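Local coordinates for protein COG3291: FOG: PKD repeat (Clostridium thermocellum, PDB 1WMX) that serves as the family 30 carbohydrate-binding module of CelJ, a probable cellulase, and presumably holds that enzyme on its polysaccharide substrate, at residues L9-F14 against N74-S79; T156-S161 against S173-T178; F100-R105 against V136-R141; Q80-G85 against D142-N147. One frame throughout, in Å; residues are numbered along the deposited sequence.

Interaction 1 of 4, residues L9-F14 against N74-S79; sequences LDVQIF and NTHDLS. With SO4 (sulfate ion), chain C.
Next to Val11, which meets His76 and Leu78 across the contact, the amide nitrogen NE2 of Gln12 is held by two acceptors. It gives one hydrogen bond to Phe14 O at 2.7 Å, approaching from above the carbonyl plane, and another to Asp174 OD2; together they hold the amide end of the bent glutamine chain beside the corner the backbone turns at Ile13. The contact with 74-79 is apolar and small. Val11 CG2 does all the touching: it comes to the edge of the His76 imidazole, near the ring plane and 3.8 Å from NE2, and lies 4.1 Å from Leu78 CD2. With CG1 anti to the backbone N (chi1 176°), CG2 is the branch turned toward this loop. Strand 11-14 pairs antiparallel with strand 168-178 in one sheet of a beta sandwich, as in the jelly-roll modules of this clan, whereas 74-79 belongs to the loop after strand 64-69 of the other sheet. Val11 CG2 thus joins strand 11-14 to that loop. A sulfate ion, probably from the crystallisation liquor, accepts a nearly straight hydrogen bond through O2 from Gln12 N (3.0 Å, 171°) and a further one from Arg71 NH2.

Interaction 2 of 4, residues T156-S161 against S173-T178; sequences TCLVFS and SDIKIT
Leu158 and Ile175 meet through one branch each, CD2 of the leucine lying 4.0 Å from CG2 of the isoleucine, with the two side chains at about a right angle. Leu158 carries CG anti to its backbone N (chi1 159°), which brings CD2 into the space between the sheets. In Ile175 the same trans position is taken by CG2 while CG1 lies beside the N (chi1 -55°), and the two arms diverge: CG2 goes to the leucine and the extended CG1-CD1 arm to Phe160. There CD1 arrives at the ring edge, near its plane, at a loose 4.5 Å from CZ. No hydrogen bond crosses the contact, and all three residues are buried. Strand 155-161 lies between strands 64-69 and 101-106 in the five-stranded sheet, with a classic beta bulge where Thr156 and Cys157 both face Arg105. Facing it across the sandwich core, 175-178 pairs with 11-14, and strand 168-178 also pairs with 86-93 and 48-55; Ile175 packs on Phe89 as well, and the Phe160 ring stacks with Phe172.

Interaction 3 of 4, residues F100-R105 against V136-R141; sequences FVIGFR and VKIPLR
The ring of Phe104 meets Leu140 through CE2, 4.1 Å from the methyl CD2, which approaches at a slant to the ring. The two side chains cross at about a right angle. Met144 CE lies over one face of the same phenyl group and Leu158 CD1 over the opposite face, while Leu143 CD1 and Ile177 CD1 sit near its edge. Leu140 reaches the ring with its outer end, since its CB does not point straight at strand 101-106. Two residues earlier in each segment, Ile102 and Ile138 extend toward each other and meet tip to tip, CD1 to CD1 at 3.8 Å. Both have nearly straight outer arms, but they set out differently: in Ile102 it is CG1 that lies trans to the backbone N (chi1 -179°), in Ile138 it is CG2. The tip CD1 of Ile138 also lies 3.9 Å from Ile102 CG2, fitting against both branches of its partner. The whole patch is apolar and buried, and it joins the two sheets of the sandwich: strand 101-106 lies between 155-161 and 118-122 in one, strand 134-139 pairs with 86-93 in the other and runs on into the short helix 140-143.

Interaction 4 of 4, residues Q80-G85 against D142-N147; sequences QYVENG and DLMKIN
The backbones of 80-85 and 142-147, both largely irregular, come nearest at Val82 and Met144, whose CA atoms are 6.8 Å apart. Val82 touches Met144 with both methyls: CG2 lies 3.9 Å from Met144 SD and CG1 equally far from Met144 O. With CG1 anti to the backbone N (chi1 180°) and CG2 anti to the carbonyl carbon, both methyls face the 142-147 segment, while the extended methionine chain carries its sulfur to Val82. One residue further on each side, Glu83 and Lys145 cross at about a right angle and are placed as a solvent-exposed salt bridge, doubtful in detail because the modelled 2.3 Å between Glu83 OE1 and Lys145 NZ is too short. Arg141 NE binds Glu83 O, and Gly85 pairs through its backbone with Leu140, tying the loop to the short helix 140-143. This is a loop-to-loop closure at one end of a jelly-roll beta sandwich: an apolar pair with the buried Met144, next to an exposed charged pair, joining the connection into strand 86-93 to the one following strand 134-139.

Overall arrangement
From the N terminus, strand 11-14 is met after some sixty residues by 74-79, closing interaction 1 around strands of both sheets. The next residues, 80-85, open interaction 4, whose return partner 142-147 follows directly on 136-141, so that interaction 3 is nested inside the loop that interaction 4 closes. Interaction 2 comes last, in series, joining 156-161 to 173-178. Interactions 2 and 3 span the core between the two sheets, their strands 155-161 and 101-106 being neighbours. Interaction 1 shares strand pairing with interaction 2 through 11-14 and 168-178. Interactions 1 and 4 meet through the hydrogen bond of Tyr81 OH with Leu9 O and the packing of Leu78 on Met144.

Interaction 1 of 4, residues L9-F14 against N74-S79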
loop_
_atom_site.group_PDB
_atom_site.type_symbol
_atom_site.label_atom_id
_atom_site.label_comp_id
_atom_site.label_asym_id
_atom_site.label_seq_id
_atom_site.Cartn_x
_atom_site.Cartn_y
_atom_site.Cartn_z
ATOM N N LEU B 9 -19.291 -10.450 -18.227
ATOM C CA LEU B 9 -18.835 -9.500 -19.234
ATOM C C LEU B 9 -17.448 -8.995 -18.854
ATOM O O LEU B 9 -17.067 -9.028 -17.681
ATOM C CB LEU B 9 -19.794 -8.308 -19.332
ATOM C CG LEU B 9 -21.174 -8.548 -19.950
ATOM C CD1 LEU B 9 -21.019 -9.024 -21.391
ATOM C CD2 LEU B 9 -21.924 -9.583 -19.132
ATOM N N ASP B 10 -16.695 -8.539 -19.847
ATOM C CA ASP B 10 -15.361 -8.009 -19.606
ATOM C C ASP B 10 -15.459 -6.692 -18.849
ATOM O O ASP B 10 -16.440 -5.957 -18.978
ATOM C CB ASP B 10 -14.626 -7.760 -20.926
ATOM C CG ASP B 10 -14.187 -9.035 -21.601
ATOM O OD1 ASP B 10 -13.602 -8.944 -22.704
ATOM O OD2 ASP B 10 -14.417 -10.130 -21.039
ATOM N N VAL B 11 -14.440 -6.404 -18.052
ATOM C CA VAL B 11 -14.397 -5.160 -17.295
ATOM C C VAL B 11 -13.315 -4.334 -17.967
ATOM O O VAL B 11 -12.124 -4.624 -17.834
ATOM C CB VAL B 11 -14.047 -5.406 -15.813
ATOM C CG1 VAL B 11 -13.920 -4.076 -15.077
ATOM C CG2 VAL B 11 -15.137 -6.252 -15.162
ATOM N N GLN B 12 -13.716 -3.360 -18.652
ATOM C CA GLN B 12 -12.835 -2.526 -19.400
ATOM C C GLN B 12 -12.260 -1.411 -18.510
ATOM O O GLN B 12 -13.005 -0.700 -17.830
ATOM C CB GLN B 12 -13.643 -1.994 -20.456
ATOM C CG GLN B 12 -12.810 -1.144 -21.332
ATOM C CD GLN B 12 -12.158 -1.926 -22.455
ATOM O OE1 GLN B 12 -12.804 -2.797 -23.046
ATOM N NE2 GLN B 12 -10.909 -1.649 -22.780
ATOM N N ILE B 13 -10.927 -1.278 -18.461
ATOM C CA ILE B 13 -10.297 -0.285 -17.611
ATOM C C ILE B 13 -9.895 0.939 -18.442
ATOM O O ILE B 13 -10.043 2.079 -18.000
ATOM C CB ILE B 13 -9.076 -0.888 -16.878
ATOM C CG1 ILE B 13 -9.550 -2.024 -15.969
ATOM C CG2 ILE B 13 -8.378 0.182 -16.042
ATOM C CD1 ILE B 13 -8.431 -2.790 -15.290
ATOM N N PHE B 14 -9.391 0.694 -19.648
ATOM C CA PHE B 14 -9.005 1.770 -20.548
ATOM C C PHE B 14 -9.304 1.362 -21.971
ATOM O O PHE B 14 -9.038 0.228 -22.369
ATOM C CB PHE B 14 -7.512 2.086 -20.481
ATOM C CG PHE B 14 -7.045 2.965 -21.615
ATOM C CD1 PHE B 14 -7.434 4.300 -21.684
ATOM C CD2 PHE B 14 -6.288 2.437 -22.662
ATOM C CE1 PHE B 14 -7.083 5.096 -22.785
ATOM C CE2 PHE B 14 -5.935 3.227 -23.769
ATOM C CZ PHE B 14 -6.334 4.556 -23.827
ATOM N N ASN B 74 -15.562 3.330 -6.402
ATOM C CA ASN B 74 -16.434 2.400 -5.685
ATOM C C ASN B 74 -15.788 1.036 -5.848
ATOM O O ASN B 74 -14.943 0.849 -6.723
ATOM C CB ASN B 74 -17.825 2.343 -6.306
ATOM C CG ASN B 74 -18.656 3.548 -5.969
ATOM O OD1 ASN B 74 -19.319 4.111 -6.837
ATOM N ND2 ASN B 74 -18.635 3.952 -4.707
ATOM N N THR B 75 -16.175 0.087 -5.007
ATOM C CA THR B 75 -15.613 -1.253 -5.114
ATOM C C THR B 75 -16.323 -2.024 -6.234
ATOM O O THR B 75 -17.451 -1.704 -6.619
ATOM C CB THR B 75 -15.769 -2.033 -3.798
ATOM O OG1 THR B 75 -17.158 -2.152 -3.484
ATOM C CG2 THR B 75 -15.059 -1.309 -2.657
ATOM N N HIS B 76 -15.647 -3.032 -6.765
ATOM C CA HIS B 76 -16.232 -3.853 -7.818
ATOM C C HIS B 76 -15.972 -5.314 -7.513
ATOM O O HIS B 76 -14.851 -5.707 -7.196
ATOM C CB HIS B 76 -15.658 -3.508 -9.191
ATOM C CG HIS B 76 -16.403 -4.144 -10.321
ATOM N ND1 HIS B 76 -17.761 -3.967 -10.504
ATOM C CD2 HIS B 76 -15.998 -4.972 -11.311
ATOM C CE1 HIS B 76 -18.152 -4.660 -11.561
ATOM N NE2 HIS B 76 -17.105 -5.275 -12.066
ATOM N N ASP B 77 -17.029 -6.105 -7.612
ATOM C CA ASP B 77 -16.989 -7.539 -7.342
ATOM C C ASP B 77 -16.289 -8.305 -8.468
ATOM O O ASP B 77 -16.860 -8.487 -9.541
ATOM C CB ASP B 77 -18.420 -8.085 -7.193
ATOM C CG ASP B 77 -18.493 -9.345 -6.331
ATOM O OD1 ASP B 77 -17.493 -10.150 -6.280
ATOM O OD2 ASP B 77 -19.561 -9.601 -5.656
ATOM N N LEU B 78 -15.075 -8.774 -8.214
ATOM C CA LEU B 78 -14.304 -9.518 -9.226
ATOM C C LEU B 78 -14.016 -10.970 -8.779
ATOM O O LEU B 78 -13.286 -11.706 -9.446
ATOM C CB LEU B 78 -12.918 -8.886 -9.452
ATOM C CG LEU B 78 -12.892 -7.570 -10.231
ATOM C CD1 LEU B 78 -11.456 -7.054 -10.408
ATOM C CD2 LEU B 78 -13.483 -7.680 -11.641
ATOM N N SER B 79 -14.589 -11.369 -7.657
ATOM C CA SER B 79 -14.351 -12.723 -7.088
ATOM C C SER B 79 -14.600 -13.831 -8.108
ATOM O O SER B 79 -13.860 -14.832 -8.181
ATOM C CB SER B 79 -15.267 -12.988 -5.883
ATOM O OG SER B 79 -16.633 -12.952 -6.271
HETATM S S SO4 C . -17.124 -1.726 -17.788
HETATM O O1 SO4 C . -16.025 -1.160 -16.981
HETATM O O2 SO4 C . -16.560 -2.516 -18.898
HETATM O O3 SO4 C . -17.957 -0.639 -18.333
HETATM O O4 SO4 C . -17.953 -2.595 -16.931
#

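Interaction 2 of 4, residues T156-S161 against S173-T178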
loop_
_atom_site.group_PDB
_atom_site.type_symbol
_atom_site.label_atom_id
_atom_site.label_comp_id
_atom_site.label_asym_id
_atom_site.label_seq_id
_atom_site.Cartn_x
_atom_site.Cartn_y
_atom_site.Cartn_z
ATOM N N THR B 156 -11.030 -1.790 -6.131
ATOM C CA THR B 156 -11.282 -0.428 -6.608
ATOM C C THR B 156 -10.420 -0.009 -7.781
ATOM O O THR B 156 -10.913 0.619 -8.705
ATOM C CB THR B 156 -11.054 0.651 -5.507
ATOM O OG1 THR B 156 -9.697 0.588 -5.046
ATOM C CG2 THR B 156 -12.023 0.460 -4.356
ATOM N N CYS B 157 -9.113 -0.450 -7.733
ATOM C CA CYS B 157 -8.257 0.057 -8.795
ATOM C C CYS B 157 -7.200 -0.928 -9.204
ATOM O O CYS B 157 -6.909 -1.905 -8.527
ATOM C CB CYS B 157 -7.444 1.308 -8.366
ATOM S SG CYS B 157 -8.415 2.612 -7.476
ATOM N N LEU B 158 -6.798 -0.659 -10.272
ATOM C CA LEU B 158 -5.621 -1.245 -10.881
ATOM C C LEU B 158 -4.495 -0.327 -10.512
ATOM O O LEU B 158 -4.729 0.891 -10.326
ATOM C CB LEU B 158 -5.874 -1.360 -12.385
ATOM C CG LEU B 158 -4.613 -1.466 -13.232
ATOM C CD1 LEU B 158 -3.857 -2.781 -13.036
ATOM C CD2 LEU B 158 -4.911 -1.378 -14.732
ATOM N N VAL B 159 -3.315 -0.917 -10.403
ATOM C CA VAL B 159 -2.149 -0.151 -9.972
ATOM C C VAL B 159 -0.906 -0.443 -10.816
ATOM O O VAL B 159 -0.505 -1.592 -11.009
ATOM C CB VAL B 159 -1.864 -0.496 -8.509
ATOM C CG1 VAL B 159 -1.119 0.613 -7.774
ATOM C CG2 VAL B 159 -3.146 -0.747 -7.696
ATOM N N PHE B 160 -0.189 0.741 -10.992
ATOM C CA PHE B 160 1.133 0.736 -11.631
ATOM C C PHE B 160 1.991 1.416 -10.570
ATOM O O PHE B 160 1.534 2.352 -9.907
ATOM C CB PHE B 160 1.175 1.581 -12.914
ATOM C CG PHE B 160 0.308 1.055 -14.023
ATOM C CD1 PHE B 160 -0.216 1.925 -14.978
ATOM C CD2 PHE B 160 -0.008 -0.300 -14.101
ATOM C CE1 PHE B 160 -1.049 1.454 -15.993
ATOM C CE2 PHE B 160 -0.837 -0.777 -15.109
ATOM C CZ PHE B 160 -1.361 0.100 -16.059
ATOM N N SER B 161 3.229 0.970 -10.410
ATOM C CA SER B 161 4.075 1.558 -9.392
ATOM C C SER B 161 5.567 1.357 -9.648
ATOM O O SER B 161 5.983 0.440 -10.367
ATOM C CB SER B 161 3.686 0.979 -8.031
ATOM O OG SER B 161 4.317 1.686 -6.989
ATOM N N SER B 173 -2.864 -0.188 -24.181
ATOM C CA SER B 173 -4.012 -0.192 -25.066
ATOM C C SER B 173 -4.959 -1.299 -24.633
ATOM O O SER B 173 -4.527 -2.312 -24.090
ATOM C CB SER B 173 -3.560 -0.433 -26.514
ATOM O OG SER B 173 -4.678 -0.515 -27.382
ATOM N N ASP B 174 -6.250 -1.088 -24.846
ATOM C CA ASP B 174 -7.251 -2.096 -24.528
ATOM C C ASP B 174 -7.029 -2.799 -23.189
ATOM O O ASP B 174 -6.916 -4.025 -23.140
ATOM C CB ASP B 174 -7.264 -3.148 -25.651
ATOM C CG ASP B 174 -8.550 -3.946 -25.701
ATOM O OD1 ASP B 174 -8.569 -5.000 -26.374
ATOM O OD2 ASP B 174 -9.551 -3.526 -25.088
ATOM N N ILE B 175 -6.968 -2.033 -22.104
ATOM C CA ILE B 175 -6.772 -2.624 -20.790
ATOM C C ILE B 175 -8.111 -3.123 -20.232
ATOM O O ILE B 175 -9.068 -2.352 -20.096
ATOM C CB ILE B 175 -6.181 -1.607 -19.780
ATOM C CG1 ILE B 175 -4.884 -0.998 -20.325
ATOM C CG2 ILE B 175 -5.891 -2.307 -18.455
ATOM C CD1 ILE B 175 -4.307 0.090 -19.441
ATOM N N LYS B 176 -8.189 -4.413 -19.916
ATOM C CA LYS B 176 -9.416 -4.958 -19.350
ATOM C C LYS B 176 -9.280 -6.263 -18.579
ATOM O O LYS B 176 -8.222 -6.888 -18.553
ATOM C CB LYS B 176 -10.502 -5.082 -20.420
ATOM C CG LYS B 176 -10.037 -5.570 -21.769
ATOM C CD LYS B 176 -9.683 -7.023 -21.766
ATOM C CE LYS B 176 -9.288 -7.458 -23.166
ATOM N NZ LYS B 176 -10.384 -7.178 -24.130
ATOM N N ILE B 177 -10.370 -6.644 -17.924
ATOM C CA ILE B 177 -10.424 -7.855 -17.119
ATOM C C ILE B 177 -11.339 -8.862 -17.811
ATOM O O ILE B 177 -12.497 -8.554 -18.106
ATOM C CB ILE B 177 -11.029 -7.583 -15.716
ATOM C CG1 ILE B 177 -10.362 -6.365 -15.065
ATOM C CG2 ILE B 177 -10.890 -8.829 -14.841
ATOM C CD1 ILE B 177 -9.002 -6.617 -14.454
ATOM N N THR B 178 -10.822 -10.057 -18.071
ATOM C CA THR B 178 -11.615 -11.108 -18.705
ATOM C C THR B 178 -11.887 -12.202 -17.677
ATOM O O THR B 178 -11.106 -12.392 -16.740
ATOM C CB THR B 178 -10.895 -11.705 -19.940
ATOM O OG1 THR B 178 -9.579 -12.140 -19.576
ATOM C CG2 THR B 178 -10.789 -10.657 -21.050
#

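Interaction 3 of 4, residues F100-R105 against V136-R141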
loop_
_atom_site.group_PDB
_atom_site.type_symbol
_atom_site.label_atom_id
_atom_site.label_comp_id
_atom_site.label_asym_id
_atom_site.label_seq_id
_atom_site.Cartn_x
_atom_site.Cartn_y
_atom_site.Cartn_z
ATOM N N PHE B 100 8.115 -2.339 -14.185
ATOM C CA PHE B 100 7.488 -1.639 -13.053
ATOM C C PHE B 100 6.484 -2.567 -12.363
ATOM O O PHE B 100 6.179 -3.657 -12.850
ATOM C CB PHE B 100 6.777 -0.374 -13.558
ATOM C CG PHE B 100 5.862 -0.628 -14.747
ATOM C CD1 PHE B 100 4.593 -1.166 -14.545
ATOM C CD2 PHE B 100 6.290 -0.328 -16.042
ATOM C CE1 PHE B 100 3.750 -1.414 -15.634
ATOM C CE2 PHE B 100 5.450 -0.576 -17.137
ATOM C CZ PHE B 100 4.179 -1.121 -16.931
ATOM N N VAL B 101 5.980 -2.125 -11.226
ATOM C CA VAL B 101 5.016 -2.921 -10.456
ATOM C C VAL B 101 3.605 -2.748 -11.009
ATOM O O VAL B 101 3.198 -1.656 -11.399
ATOM C CB VAL B 101 5.016 -2.499 -9.002
ATOM C CG1 VAL B 101 4.058 -3.362 -8.176
ATOM C CG2 VAL B 101 6.411 -2.612 -8.394
ATOM N N ILE B 102 2.871 -3.843 -11.035
ATOM C CA ILE B 102 1.489 -3.840 -11.528
ATOM C C ILE B 102 0.653 -4.767 -10.651
ATOM O O ILE B 102 1.098 -5.856 -10.278
ATOM C CB ILE B 102 1.449 -4.319 -12.990
ATOM C CG1 ILE B 102 0.014 -4.307 -13.542
ATOM C CG2 ILE B 102 2.003 -5.738 -13.139
ATOM C CD1 ILE B 102 -0.072 -4.472 -15.060
ATOM N N GLY B 103 -0.554 -4.327 -10.320
ATOM C CA GLY B 103 -1.447 -5.136 -9.471
ATOM C C GLY B 103 -2.809 -4.468 -9.275
ATOM O O GLY B 103 -3.231 -3.636 -10.078
ATOM N N PHE B 104 -3.475 -4.863 -8.191
ATOM C CA PHE B 104 -4.806 -4.331 -7.837
ATOM C C PHE B 104 -4.848 -3.927 -6.358
ATOM O O PHE B 104 -4.026 -4.359 -5.551
ATOM C CB PHE B 104 -5.884 -5.388 -8.084
ATOM C CG PHE B 104 -6.072 -5.705 -9.556
ATOM C CD1 PHE B 104 -6.962 -4.952 -10.328
ATOM C CD2 PHE B 104 -5.352 -6.745 -10.141
ATOM C CE1 PHE B 104 -7.127 -5.239 -11.689
ATOM C CE2 PHE B 104 -5.512 -7.032 -11.498
ATOM C CZ PHE B 104 -6.400 -6.278 -12.274
ATOM N N ARG B 105 -5.821 -3.100 -6.044
ATOM C CA ARG B 105 -6.041 -2.586 -4.683
ATOM C C ARG B 105 -7.515 -2.725 -4.384
ATOM O O ARG B 105 -8.357 -2.541 -5.267
ATOM C CB ARG B 105 -5.606 -1.145 -4.693
ATOM C CG ARG B 105 -5.627 -0.333 -3.414
ATOM C CD ARG B 105 -5.284 1.039 -3.910
ATOM N NE ARG B 105 -4.771 2.047 -3.020
ATOM C CZ ARG B 105 -3.483 2.366 -2.865
ATOM N NH1 ARG B 105 -2.495 1.680 -3.469
ATOM N NH2 ARG B 105 -3.111 3.432 -2.169
ATOM N N VAL B 136 -0.330 -8.812 -23.648
ATOM C CA VAL B 136 0.047 -9.610 -22.475
ATOM C C VAL B 136 -1.189 -9.949 -21.636
ATOM O O VAL B 136 -2.163 -9.198 -21.573
ATOM C CB VAL B 136 1.087 -8.856 -21.625
ATOM C CG1 VAL B 136 1.297 -7.422 -22.118
ATOM C CG2 VAL B 136 0.701 -8.794 -20.144
ATOM N N LYS B 137 -1.125 -11.106 -21.008
ATOM C CA LYS B 137 -2.215 -11.587 -20.158
ATOM C C LYS B 137 -1.653 -11.969 -18.792
ATOM O O LYS B 137 -0.794 -12.847 -18.686
ATOM C CB LYS B 137 -2.888 -12.810 -20.798
ATOM C CG LYS B 137 -3.393 -12.555 -22.218
ATOM C CD LYS B 137 -4.561 -13.460 -22.597
ATOM C CE LYS B 137 -4.226 -14.946 -22.488
ATOM N NZ LYS B 137 -5.361 -15.811 -22.865
ATOM N N ILE B 138 -1.976 -11.098 -17.777
ATOM C CA ILE B 138 -1.671 -11.478 -16.394
ATOM C C ILE B 138 -2.882 -12.197 -15.826
ATOM O O ILE B 138 -4.014 -11.702 -15.887
ATOM C CB ILE B 138 -1.324 -10.229 -15.614
ATOM C CG1 ILE B 138 -0.105 -9.526 -16.218
ATOM C CG2 ILE B 138 -0.991 -10.513 -14.148
ATOM C CD1 ILE B 138 0.271 -8.237 -15.502
ATOM N N PRO B 139 -3.010 -13.276 -15.253
ATOM C CA PRO B 139 -3.909 -14.171 -14.550
ATOM C C PRO B 139 -4.153 -13.709 -13.087
ATOM O O PRO B 139 -3.247 -13.775 -12.230
ATOM C CB PRO B 139 -3.309 -15.524 -14.645
ATOM C CG PRO B 139 -1.912 -15.360 -15.259
ATOM C CD PRO B 139 -1.667 -13.927 -15.565
ATOM N N LEU B 140 -5.128 -13.423 -13.111
ATOM C CA LEU B 140 -5.749 -13.018 -11.824
ATOM C C LEU B 140 -5.350 -13.973 -10.699
ATOM O O LEU B 140 -4.932 -13.539 -9.615
ATOM C CB LEU B 140 -7.288 -13.037 -11.956
ATOM C CG LEU B 140 -7.840 -11.955 -12.901
ATOM C CD1 LEU B 140 -9.324 -11.646 -12.665
ATOM C CD2 LEU B 140 -7.119 -10.615 -12.768
ATOM N N ARG B 141 -5.640 -15.262 -10.808
ATOM C CA ARG B 141 -5.372 -16.180 -9.687
ATOM C C ARG B 141 -3.905 -16.016 -9.241
ATOM O O ARG B 141 -3.581 -16.175 -8.052
ATOM C CB ARG B 141 -5.668 -17.689 -10.124
ATOM C CG ARG B 141 -4.786 -18.189 -11.318
ATOM C CD ARG B 141 -5.116 -19.567 -12.056
ATOM N NE ARG B 141 -5.939 -19.468 -13.182
ATOM C CZ ARG B 141 -5.929 -19.131 -14.479
ATOM N NH1 ARG B 141 -4.869 -18.815 -15.259
ATOM N NH2 ARG B 141 -7.119 -18.986 -15.047
#

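Interaction 4 of 4, residues Q80-G85 against D142-N147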
loop_
_atom_site.group_PDB
_atom_site.type_symbol
_atom_site.label_atom_id
_atom_site.label_comp_id
_atom_site.label_asym_id
_atom_site.label_seq_id
_atom_site.Cartn_x
_atom_site.Cartn_y
_atom_site.Cartn_z
ATOM N N GLN B 80 -15.623 -13.665 -8.890
ATOM C CA GLN B 80 -15.964 -14.685 -9.871
ATOM C C GLN B 80 -15.070 -14.625 -11.139
ATOM O O GLN B 80 -15.245 -15.398 -12.070
ATOM C CB GLN B 80 -17.418 -14.571 -10.359
ATOM N N TYR B 81 -14.101 -13.709 -11.201
ATOM C CA TYR B 81 -13.183 -13.642 -12.385
ATOM C C TYR B 81 -11.836 -14.292 -12.028
ATOM O O TYR B 81 -10.967 -14.491 -12.888
ATOM C CB TYR B 81 -12.896 -12.207 -12.824
ATOM C CG TYR B 81 -14.084 -11.484 -13.463
ATOM C CD1 TYR B 81 -15.205 -11.171 -12.692
ATOM C CD2 TYR B 81 -14.043 -11.130 -14.819
ATOM C CE1 TYR B 81 -16.281 -10.486 -13.269
ATOM C CE2 TYR B 81 -15.117 -10.442 -15.395
ATOM C CZ TYR B 81 -16.234 -10.115 -14.618
ATOM O OH TYR B 81 -17.270 -9.429 -15.171
ATOM N N VAL B 82 -11.561 -14.447 -10.730
ATOM C CA VAL B 82 -10.273 -14.925 -10.248
ATOM C C VAL B 82 -9.766 -16.267 -10.774
ATOM O O VAL B 82 -8.673 -16.348 -11.347
ATOM C CB VAL B 82 -10.249 -14.986 -8.711
ATOM C CG1 VAL B 82 -8.891 -15.477 -8.240
ATOM C CG2 VAL B 82 -10.553 -13.604 -8.126
ATOM N N GLU B 83 -10.605 -17.340 -10.622
ATOM C CA GLU B 83 -10.091 -18.705 -10.887
ATOM C C GLU B 83 -9.765 -18.895 -12.397
ATOM O O GLU B 83 -8.794 -19.607 -12.719
ATOM C CB GLU B 83 -11.125 -19.857 -10.331
ATOM C CG GLU B 83 -10.497 -20.753 -9.218
ATOM C CD GLU B 83 -9.005 -20.509 -9.068
ATOM O OE1 GLU B 83 -8.438 -20.721 -7.948
ATOM O OE2 GLU B 83 -8.337 -20.100 -10.072
ATOM N N ASN B 84 -10.378 -18.157 -13.393
ATOM C CA ASN B 84 -10.028 -18.361 -14.808
ATOM C C ASN B 84 -9.744 -17.052 -15.570
ATOM O O ASN B 84 -9.328 -17.079 -16.730
ATOM C CB ASN B 84 -11.172 -19.047 -15.554
ATOM C CG ASN B 84 -11.645 -20.312 -14.873
ATOM O OD1 ASN B 84 -10.876 -21.273 -14.758
ATOM N ND2 ASN B 84 -12.878 -20.355 -14.417
ATOM N N GLY B 85 -9.957 -15.920 -14.921
ATOM C CA GLY B 85 -9.786 -14.598 -15.575
ATOM C C GLY B 85 -8.338 -14.088 -15.679
ATOM O O GLY B 85 -7.409 -14.609 -15.060
ATOM N N ASP B 142 -3.055 -15.476 -10.047
ATOM C CA ASP B 142 -1.645 -15.322 -9.656
ATOM C C ASP B 142 -1.443 -14.141 -8.672
ATOM O O ASP B 142 -0.448 -14.085 -7.944
ATOM C CB ASP B 142 -0.767 -15.025 -10.892
ATOM C CG ASP B 142 -0.620 -16.206 -11.855
ATOM O OD1 ASP B 142 0.189 -16.121 -12.861
ATOM O OD2 ASP B 142 -1.300 -17.280 -11.666
ATOM N N LEU B 143 -2.398 -13.220 -8.671
ATOM C CA LEU B 143 -2.329 -11.989 -7.839
ATOM C C LEU B 143 -3.227 -12.030 -6.628
ATOM O O LEU B 143 -2.765 -11.799 -5.487
ATOM C CB LEU B 143 -2.796 -10.782 -8.666
ATOM C CG LEU B 143 -1.741 -10.271 -9.633
ATOM C CD1 LEU B 143 -2.241 -9.116 -10.508
ATOM C CD2 LEU B 143 -0.499 -9.749 -8.918
ATOM N N MET B 144 -4.450 -12.314 -6.966
ATOM C CA MET B 144 -5.559 -12.366 -6.049
ATOM C C MET B 144 -5.793 -13.713 -5.389
ATOM O O MET B 144 -6.936 -14.129 -5.193
ATOM C CB MET B 144 -6.834 -12.059 -6.763
ATOM C CG MET B 144 -6.878 -10.680 -7.363
ATOM S SD MET B 144 -8.481 -10.344 -8.021
ATOM C CE MET B 144 -8.496 -8.772 -8.829
ATOM N N LYS B 145 -4.745 -14.399 -5.059
ATOM C CA LYS B 145 -4.877 -15.666 -4.324
ATOM C C LYS B 145 -4.264 -15.346 -2.921
ATOM O O LYS B 145 -3.139 -15.744 -2.622
ATOM C CB LYS B 145 -4.171 -16.810 -5.088
ATOM C CG LYS B 145 -5.124 -17.563 -6.068
ATOM C CD LYS B 145 -4.804 -19.066 -6.205
ATOM C CE LYS B 145 -5.881 -19.862 -6.966
ATOM N NZ LYS B 145 -7.092 -20.114 -6.167
ATOM N N ILE B 146 -5.118 -14.608 -2.173
ATOM C CA ILE B 146 -4.914 -14.002 -0.784
ATOM C C ILE B 146 -4.151 -14.842 0.326
ATOM O O ILE B 146 -3.122 -15.512 0.077
ATOM C CB ILE B 146 -6.289 -13.687 -0.143
ATOM C CG1 ILE B 146 -6.985 -14.921 0.437
ATOM C CG2 ILE B 146 -7.309 -13.085 -1.121
ATOM C CD1 ILE B 146 -7.588 -14.672 1.821
ATOM N N ASN B 147 -4.748 -14.706 1.523
ATOM C CA ASN B 147 -4.314 -15.297 2.834
ATOM C C ASN B 147 -3.696 -14.191 3.636
ATOM O O ASN B 147 -3.468 -14.327 4.833
ATOM C CB ASN B 147 -3.271 -16.444 2.699
ATOM C CG ASN B 147 -3.398 -17.589 3.774
ATOM O OD1 ASN B 147 -4.363 -17.647 4.555
ATOM N ND2 ASN B 147 -2.462 -18.523 3.860
#